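Local atomic coordinates of UPF0311 protein RPA1785 (Rhodopseudomonas palustris, PDB entry 3C5O), a protein that is of unknown function but folds as an antiparallel beta-barrel of the UPF0311 (DUF3237) family. Residues F76-D79 with D80-V84. Sequence-based numbering, arbitrary orientation.
Sequences FETD and DGAVV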
ATOM      1  N   PHE B  76      -3.226  19.061   6.251  1.00 45.44           N
ATOM      2  CA  PHE B  76      -3.550  20.464   6.437  1.00 46.18           C
ATOM      3  C   PHE B  76      -4.509  20.672   7.587  1.00 47.35           C
ATOM      4  O   PHE B  76      -5.253  19.765   7.974  1.00 46.03           O
ATOM      5  CB  PHE B  76      -4.026  21.138   5.134  1.00 46.59           C
ATOM      6  CG  PHE B  76      -5.329  20.620   4.580  1.00 46.06           C
ATOM      7  CD1 PHE B  76      -6.563  21.145   5.018  1.00 47.05           C
ATOM      8  CD2 PHE B  76      -5.334  19.665   3.563  1.00 45.04           C
ATOM      9  CE1 PHE B  76      -7.777  20.692   4.481  1.00 45.66           C
ATOM     10  CE2 PHE B  76      -6.532  19.213   2.995  1.00 43.54           C
ATOM     11  CZ  PHE B  76      -7.766  19.726   3.455  1.00 45.62           C
ATOM     12  N   GLU B  77      -4.448  21.870   8.152  1.00 49.66           N
ATOM     13  CA  GLU B  77      -5.377  22.295   9.168  1.00 52.17           C
ATOM     14  C   GLU B  77      -6.236  23.479   8.691  1.00 53.26           C
ATOM     15  O   GLU B  77      -5.710  24.500   8.240  1.00 54.09           O
ATOM     16  CB  GLU B  77      -4.632  22.670  10.447  1.00 53.90           C
ATOM     17  CG  GLU B  77      -5.573  22.932  11.594  1.00 59.17           C
ATOM     18  CD  GLU B  77      -4.863  23.195  12.914  1.00 67.98           C
ATOM     19  OE1 GLU B  77      -3.657  23.561  12.889  1.00 69.10           O
ATOM     20  OE2 GLU B  77      -5.528  23.043  13.982  1.00 73.68           O
ATOM     21  N   THR B  78      -7.553  23.348   8.829  1.00 53.55           N
ATOM     22  CA  THR B  78      -8.461  24.417   8.444  1.00 53.91           C
ATOM     23  C   THR B  78      -8.613  25.523   9.499  1.00 56.71           C
ATOM     24  O   THR B  78      -8.254  25.344  10.688  1.00 56.92           O
ATOM     25  CB  THR B  78      -9.834  23.886   8.112  1.00 54.10           C
ATOM     26  OG1 THR B  78     -10.492  23.484   9.323  1.00 54.43           O
ATOM     27  CG2 THR B  78      -9.734  22.732   7.133  1.00 50.59           C
ATOM     28  N   ASP B  79      -9.157  26.661   9.058  1.00 57.79           N
ATOM     29  CA  ASP B  79      -9.305  27.821   9.922  1.00 61.18           C
ATOM     30  C   ASP B  79     -10.272  27.562  11.089  1.00 62.17           C
ATOM     31  O   ASP B  79     -10.239  28.267  12.103  1.00 64.57           O
ATOM     32  CB  ASP B  79      -9.679  29.104   9.118  1.00 63.97           C
ATOM     33  CG  ASP B  79     -10.977  28.964   8.287  1.00 65.70           C
ATOM     34  OD1 ASP B  79     -11.466  27.833   8.074  1.00 66.56           O
ATOM     35  OD2 ASP B  79     -11.507  30.007   7.823  1.00 72.79           O
ATOM     36  N   ASP B  80     -11.115  26.544  10.937  1.00 60.53           N
ATOM     37  CA  ASP B  80     -12.158  26.238  11.916  1.00 62.16           C
ATOM     38  C   ASP B  80     -11.824  24.947  12.675  1.00 60.98           C
ATOM     39  O   ASP B  80     -12.636  24.435  13.440  1.00 61.95           O
ATOM     40  CB  ASP B  80     -13.573  26.225  11.277  1.00 61.98           C
ATOM     41  CG  ASP B  80     -13.755  25.124  10.207  1.00 59.50           C
ATOM     42  OD1 ASP B  80     -12.772  24.684   9.572  1.00 54.09           O
ATOM     43  OD2 ASP B  80     -14.904  24.704   9.982  1.00 59.07           O
ATOM     44  N   GLY B  81     -10.625  24.415  12.447  1.00 59.39           N
ATOM     45  CA  GLY B  81     -10.037  23.497  13.417  1.00 59.10           C
ATOM     46  C   GLY B  81      -9.918  22.039  13.046  1.00 57.20           C
ATOM     47  O   GLY B  81      -9.577  21.206  13.904  1.00 57.79           O
ATOM     48  N   ALA B  82     -10.191  21.722  11.787  1.00 55.34           N
ATOM     49  CA  ALA B  82      -9.998  20.373  11.275  1.00 53.53           C
ATOM     50  C   ALA B  82      -8.537  20.126  10.920  1.00 52.27           C
ATOM     51  O   ALA B  82      -7.863  21.007  10.377  1.00 52.81           O
ATOM     52  CB  ALA B  82     -10.845  20.153  10.053  1.00 52.35           C
ATOM     53  N   VAL B  83      -8.062  18.925  11.230  1.00 50.86           N
ATOM     54  CA  VAL B  83      -6.791  18.436  10.725  1.00 48.71           C
ATOM     55  C   VAL B  83      -7.128  17.371   9.713  1.00 47.16           C
ATOM     56  O   VAL B  83      -7.847  16.436  10.017  1.00 46.77           O
ATOM     57  CB  VAL B  83      -5.901  17.872  11.858  1.00 49.12           C
ATOM     58  CG1 VAL B  83      -4.643  17.236  11.305  1.00 46.45           C
ATOM     59  CG2 VAL B  83      -5.552  18.999  12.835  1.00 50.21           C
ATOM     60  N   VAL B  84      -6.628  17.548   8.498  1.00 47.43           N
ATOM     61  CA  VAL B  84      -6.896  16.638   7.382  1.00 47.29           C
ATOM     62  C   VAL B  84      -5.589  16.058   6.894  1.00 47.39           C
ATOM     63  O   VAL B  84      -4.686  16.785   6.467  1.00 47.66           O
ATOM     64  CB  VAL B  84      -7.632  17.333   6.182  1.00 47.37           C
ATOM     65  CG1 VAL B  84      -8.056  16.298   5.144  1.00 44.19           C
ATOM     66  CG2 VAL B  84      -8.887  18.122   6.676  1.00 47.20           C
TER
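Phe76 and Val84 pair across the turn end of the beta hairpin that links strand 68-78 to strand 83-93, at the end of the barrel. Their backbones form a hydrogen-bonded antiparallel pair, with Phe76 N to Val84 O and Val84 N to Phe76 O both at 2.7 Å. On the same face of the sheet the two side chains run side by side. With chi1 at 65°, the Phe76 ring swings over between its own N and carbonyl carbon and sets one face against Val84, whose CB sits 3.7 Å from the ring centroid, 15° off the normal, in a CH-pi contact. CG2 of the same valine reaches CE1 of Phe76 at 3.6 Å, while Thr78 CG2 lies in plane at the ring edge. A leucine in place of Phe76 has no ring face, and Val84 CB and CG2 would probably be left without the flat surface they rest on. On the other face the extended Glu77 chain passes obliquely by Val83, CG to CG2 at 4.1 Å. Starting at Thr78, the last residue of its strand, a type I beta turn with a G1 bulge at Gly81 is closed by Gly81 N to Thr78 O at 3.1 Å and by Thr78 N to Ala82 O. Thr78 OG1, set by chi1 73°, donates to Asp80 OD1 at 2.6 Å and accepts from Ala82 N at 3.0 Å. Tyr128 OH is a second partner of that carboxylate oxygen. Gly81 takes a conformation in which a CB would jam against the preceding carbonyl oxygen. Backbone hydrogen bonds of Glu77 with Gln51 and of Asp79 with Ser49 join the hairpin to strand 48-62.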